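Local coordinates for putative acyl-[acyl-carrier-protein] desaturase DesA2 (Mycobacterium tuberculosis, PDB 1ZA0), which may act as an acyl-ACP desaturase in mycobacterial fatty acid biosynthesis, probably using a di-iron centre, and holds manganese in this crystal, at residues E13-H25 and R191-C203. Sequence-based numbering, arbitrary orientation.
Sequences ELEPVVEANMTRH and RHEEFFANLVTHC. With MN (manganese (II) ion), chain B.
The F195 ring lies flat against N21, whose CB stands over the ring centre, 3.5 Å from the centroid. Chi1 of -156°, with CG roughly anti to the backbone N, lifts the ring into a hole formed by V18, N21, M22 and H25, where it also makes an oblique Met-aromatic contact with M22 SD. Beyond CB, the N21 amide is fixed at both ends. OD1 accepts a nearly straight hydrogen bond from N198 ND2 (2.8 Å), in the carbonyl plane on a lone pair, and another from R24 NH2, while ND2 donates to V17 O. The R24 guanidinium is thereby held stacked on the E194 carboxylate, planes 13° apart, a salt bridge of charge alone. Toward H192, R191 NH2 sits over the H25 ring and donates to H25 O (2.9 Å); a water links H25 ND1, R24 NH2 and R191 O. At the far end H202 NE2 donates a bent hydrogen bond to E13 OE1 (2.9 Å), with V17 CG2 over the imidazole face. H25 and H192 both hydrogen-bond E106, and H192 ND1 binds manganese together with E107, E159 and E189. Helix 9-27 thus packs antiparallel on a metal-bearing helix of the ferritin-like four-helix bundle, characteristic of acyl-ACP desaturases.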
# COMPACT_ATOMS: atom_id res chain seq x y z
N GLU A 13 -15.12 11.42 19.86
CA GLU A 13 -14.36 10.36 20.50
C GLU A 13 -12.95 10.14 19.96
O GLU A 13 -12.05 9.89 20.73
CB GLU A 13 -15.15 9.09 20.39
CG GLU A 13 -16.27 9.05 21.41
CD GLU A 13 -15.77 8.73 22.81
OE1 GLU A 13 -14.59 8.29 22.94
OE2 GLU A 13 -16.57 8.88 23.78
N LEU A 14 -12.79 10.31 18.63
CA LEU A 14 -11.56 10.01 17.92
C LEU A 14 -10.60 11.14 17.86
O LEU A 14 -9.40 10.92 17.64
CB LEU A 14 -11.87 9.53 16.48
CG LEU A 14 -12.41 8.11 16.50
CD1 LEU A 14 -12.95 7.69 15.14
CD2 LEU A 14 -11.28 7.15 16.91
N GLU A 15 -11.07 12.36 18.12
CA GLU A 15 -10.19 13.50 17.92
C GLU A 15 -8.95 13.49 18.78
O GLU A 15 -7.89 13.82 18.28
CB GLU A 15 -10.95 14.86 18.02
CG GLU A 15 -10.20 16.02 17.38
CD GLU A 15 -10.26 16.17 15.82
OE1 GLU A 15 -10.78 15.29 15.05
OE2 GLU A 15 -9.74 17.22 15.35
N PRO A 16 -9.04 13.10 20.05
CA PRO A 16 -7.85 13.04 20.89
C PRO A 16 -6.86 11.95 20.37
O PRO A 16 -5.65 12.12 20.52
CB PRO A 16 -8.41 12.63 22.27
CG PRO A 16 -9.87 12.88 22.18
CD PRO A 16 -10.23 12.60 20.76
N VAL A 17 -7.40 10.89 19.78
CA VAL A 17 -6.58 9.80 19.24
C VAL A 17 -5.89 10.21 17.91
O VAL A 17 -4.69 9.97 17.70
CB VAL A 17 -7.40 8.52 19.06
CG1 VAL A 17 -6.48 7.33 18.54
CG2 VAL A 17 -8.04 8.10 20.37
N VAL A 18 -6.63 10.93 17.07
CA VAL A 18 -6.09 11.48 15.83
C VAL A 18 -4.99 12.42 16.17
O VAL A 18 -3.89 12.36 15.58
CB VAL A 18 -7.24 12.11 14.99
CG1 VAL A 18 -6.77 12.78 13.74
CG2 VAL A 18 -8.21 11.04 14.60
N GLU A 19 -5.21 13.26 17.20
CA GLU A 19 -4.20 14.25 17.57
C GLU A 19 -2.94 13.60 18.05
O GLU A 19 -1.83 14.03 17.73
CB GLU A 19 -4.78 15.20 18.68
CG GLU A 19 -3.75 16.18 19.27
CD GLU A 19 -4.33 17.22 20.27
OE1 GLU A 19 -5.50 17.10 20.72
OE2 GLU A 19 -3.59 18.11 20.64
N ALA A 20 -3.09 12.63 18.97
CA ALA A 20 -1.92 11.93 19.53
C ALA A 20 -1.09 11.22 18.40
O ALA A 20 0.11 11.23 18.35
CB ALA A 20 -2.40 10.88 20.58
N ASN A 21 -1.79 10.64 17.49
CA ASN A 21 -1.15 9.91 16.40
C ASN A 21 -0.51 10.88 15.38
O ASN A 21 0.55 10.62 14.89
CB ASN A 21 -2.15 9.03 15.73
CG ASN A 21 -2.33 7.71 16.50
OD1 ASN A 21 -1.66 6.72 16.18
ND2 ASN A 21 -3.20 7.70 17.54
N MET A 22 -1.16 12.00 15.09
CA MET A 22 -0.56 13.02 14.20
C MET A 22 0.68 13.53 14.82
O MET A 22 1.72 13.65 14.22
CB MET A 22 -1.50 14.21 14.06
CG MET A 22 -2.13 14.42 12.77
SD MET A 22 -1.20 14.05 11.21
CE MET A 22 -0.34 15.55 10.75
N THR A 23 0.59 13.80 16.13
CA THR A 23 1.74 14.25 16.87
C THR A 23 2.88 13.25 16.86
O THR A 23 4.03 13.58 16.64
CB THR A 23 1.26 14.62 18.38
OG1 THR A 23 0.27 15.65 18.31
CG2 THR A 23 2.33 15.26 19.11
N ARG A 24 2.58 12.00 17.13
CA ARG A 24 3.58 10.96 16.96
C ARG A 24 4.16 10.91 15.53
O ARG A 24 5.38 10.83 15.33
CB ARG A 24 2.96 9.61 17.28
CG ARG A 24 3.94 8.48 17.26
CD ARG A 24 3.31 7.12 17.40
NE ARG A 24 2.11 6.98 16.60
CZ ARG A 24 2.07 6.88 15.28
NH1 ARG A 24 3.20 6.85 14.60
NH2 ARG A 24 0.90 6.74 14.63
N HIS A 25 3.28 10.93 14.55
CA HIS A 25 3.72 10.72 13.14
C HIS A 25 4.69 11.85 12.74
O HIS A 25 5.84 11.60 12.40
CB HIS A 25 2.47 10.61 12.27
CG HIS A 25 2.73 10.25 10.84
ND1 HIS A 25 2.40 9.01 10.31
CD2 HIS A 25 3.26 10.97 9.82
CE1 HIS A 25 2.70 8.99 9.02
NE2 HIS A 25 3.23 10.16 8.69
N ARG A 191 3.70 2.80 9.07
CA ARG A 191 3.21 3.99 9.72
C ARG A 191 1.75 4.29 9.44
O ARG A 191 1.00 4.67 10.36
CB ARG A 191 4.12 5.17 9.40
CG ARG A 191 5.44 5.06 10.06
CD ARG A 191 6.50 6.00 9.48
NE ARG A 191 6.15 7.43 9.46
CZ ARG A 191 6.31 8.26 10.50
NH1 ARG A 191 6.68 7.80 11.68
NH2 ARG A 191 6.04 9.55 10.39
N HIS A 192 1.31 4.01 8.19
CA HIS A 192 -0.06 4.22 7.81
C HIS A 192 -0.95 3.22 8.58
O HIS A 192 -2.06 3.56 9.13
CB HIS A 192 -0.21 4.07 6.27
CG HIS A 192 0.46 5.18 5.47
ND1 HIS A 192 0.42 5.23 4.09
CD2 HIS A 192 1.24 6.22 5.87
CE1 HIS A 192 1.07 6.32 3.69
NE2 HIS A 192 1.62 6.91 4.74
N GLU A 193 -0.53 1.97 8.54
CA GLU A 193 -1.27 0.95 9.21
C GLU A 193 -1.41 1.26 10.74
O GLU A 193 -2.47 1.00 11.31
CB GLU A 193 -0.67 -0.45 8.96
CG GLU A 193 -1.53 -1.54 9.61
CD GLU A 193 -0.79 -2.82 10.00
OE1 GLU A 193 0.41 -2.96 9.68
OE2 GLU A 193 -1.46 -3.72 10.61
N GLU A 194 -0.34 1.74 11.35
CA GLU A 194 -0.24 1.95 12.80
C GLU A 194 -1.32 3.02 13.13
O GLU A 194 -2.08 2.90 14.06
CB GLU A 194 1.15 2.47 13.18
CG GLU A 194 1.39 2.92 14.62
CD GLU A 194 2.81 3.36 14.86
OE1 GLU A 194 3.56 3.46 13.85
OE2 GLU A 194 3.24 3.59 16.03
N PHE A 195 -1.34 4.07 12.33
CA PHE A 195 -2.28 5.18 12.50
C PHE A 195 -3.70 4.72 12.39
O PHE A 195 -4.48 4.89 13.35
CB PHE A 195 -1.97 6.30 11.49
CG PHE A 195 -2.45 7.69 11.92
CD1 PHE A 195 -1.57 8.74 12.00
CD2 PHE A 195 -3.78 7.93 12.17
CE1 PHE A 195 -2.00 10.03 12.33
CE2 PHE A 195 -4.22 9.22 12.54
CZ PHE A 195 -3.33 10.26 12.63
N PHE A 196 -4.08 4.07 11.27
CA PHE A 196 -5.45 3.59 11.15
C PHE A 196 -5.78 2.55 12.19
O PHE A 196 -6.90 2.50 12.73
CB PHE A 196 -5.80 3.07 9.75
CG PHE A 196 -5.86 4.17 8.71
CD1 PHE A 196 -6.88 5.13 8.76
CD2 PHE A 196 -4.90 4.26 7.72
CE1 PHE A 196 -6.94 6.14 7.81
CE2 PHE A 196 -4.96 5.28 6.76
CZ PHE A 196 -5.96 6.23 6.83
N ALA A 197 -4.83 1.67 12.45
CA ALA A 197 -5.13 0.60 13.41
C ALA A 197 -5.34 1.18 14.82
O ALA A 197 -6.07 0.62 15.61
CB ALA A 197 -4.01 -0.41 13.42
N ASN A 198 -4.63 2.25 15.17
CA ASN A 198 -4.81 2.83 16.50
C ASN A 198 -6.26 3.44 16.60
O ASN A 198 -6.88 3.38 17.66
CB ASN A 198 -3.71 3.89 16.78
CG ASN A 198 -2.36 3.27 17.08
OD1 ASN A 198 -2.32 2.04 17.37
ND2 ASN A 198 -1.24 4.10 17.06
N LEU A 199 -6.78 3.97 15.49
CA LEU A 199 -8.12 4.56 15.47
C LEU A 199 -9.11 3.46 15.67
O LEU A 199 -10.10 3.62 16.40
CB LEU A 199 -8.40 5.34 14.20
CG LEU A 199 -7.54 6.53 13.88
CD1 LEU A 199 -7.96 7.28 12.59
CD2 LEU A 199 -7.58 7.44 15.00
N VAL A 200 -8.85 2.31 15.06
CA VAL A 200 -9.69 1.16 15.19
C VAL A 200 -9.70 0.60 16.63
O VAL A 200 -10.75 0.14 17.14
CB VAL A 200 -9.31 0.05 14.22
CG1 VAL A 200 -10.05 -1.24 14.52
CG2 VAL A 200 -9.58 0.46 12.76
N THR A 201 -8.55 0.64 17.27
CA THR A 201 -8.48 0.28 18.69
C THR A 201 -9.44 1.19 19.50
O THR A 201 -10.14 0.65 20.32
CB THR A 201 -7.02 0.39 19.19
OG1 THR A 201 -6.26 -0.65 18.54
CG2 THR A 201 -6.91 0.09 20.70
N HIS A 202 -9.42 2.51 19.31
CA HIS A 202 -10.35 3.39 20.02
C HIS A 202 -11.81 3.09 19.66
O HIS A 202 -12.65 3.13 20.54
CB HIS A 202 -9.98 4.86 19.88
CG HIS A 202 -10.75 5.77 20.80
ND1 HIS A 202 -10.61 5.75 22.18
CD2 HIS A 202 -11.70 6.71 20.54
CE1 HIS A 202 -11.43 6.64 22.72
NE2 HIS A 202 -12.11 7.23 21.76
N CYS A 203 -12.09 2.65 18.42
CA CYS A 203 -13.43 2.24 18.02
C CYS A 203 -13.85 0.98 18.75
O CYS A 203 -15.05 0.83 19.15
CB CYS A 203 -13.58 2.00 16.52
SG CYS A 203 -13.37 3.41 15.49
MN MN B . -0.25 3.57 2.58
O HOH W 1 1.79 6.84 11.89
O HOH W 2 -1.28 2.36 1.10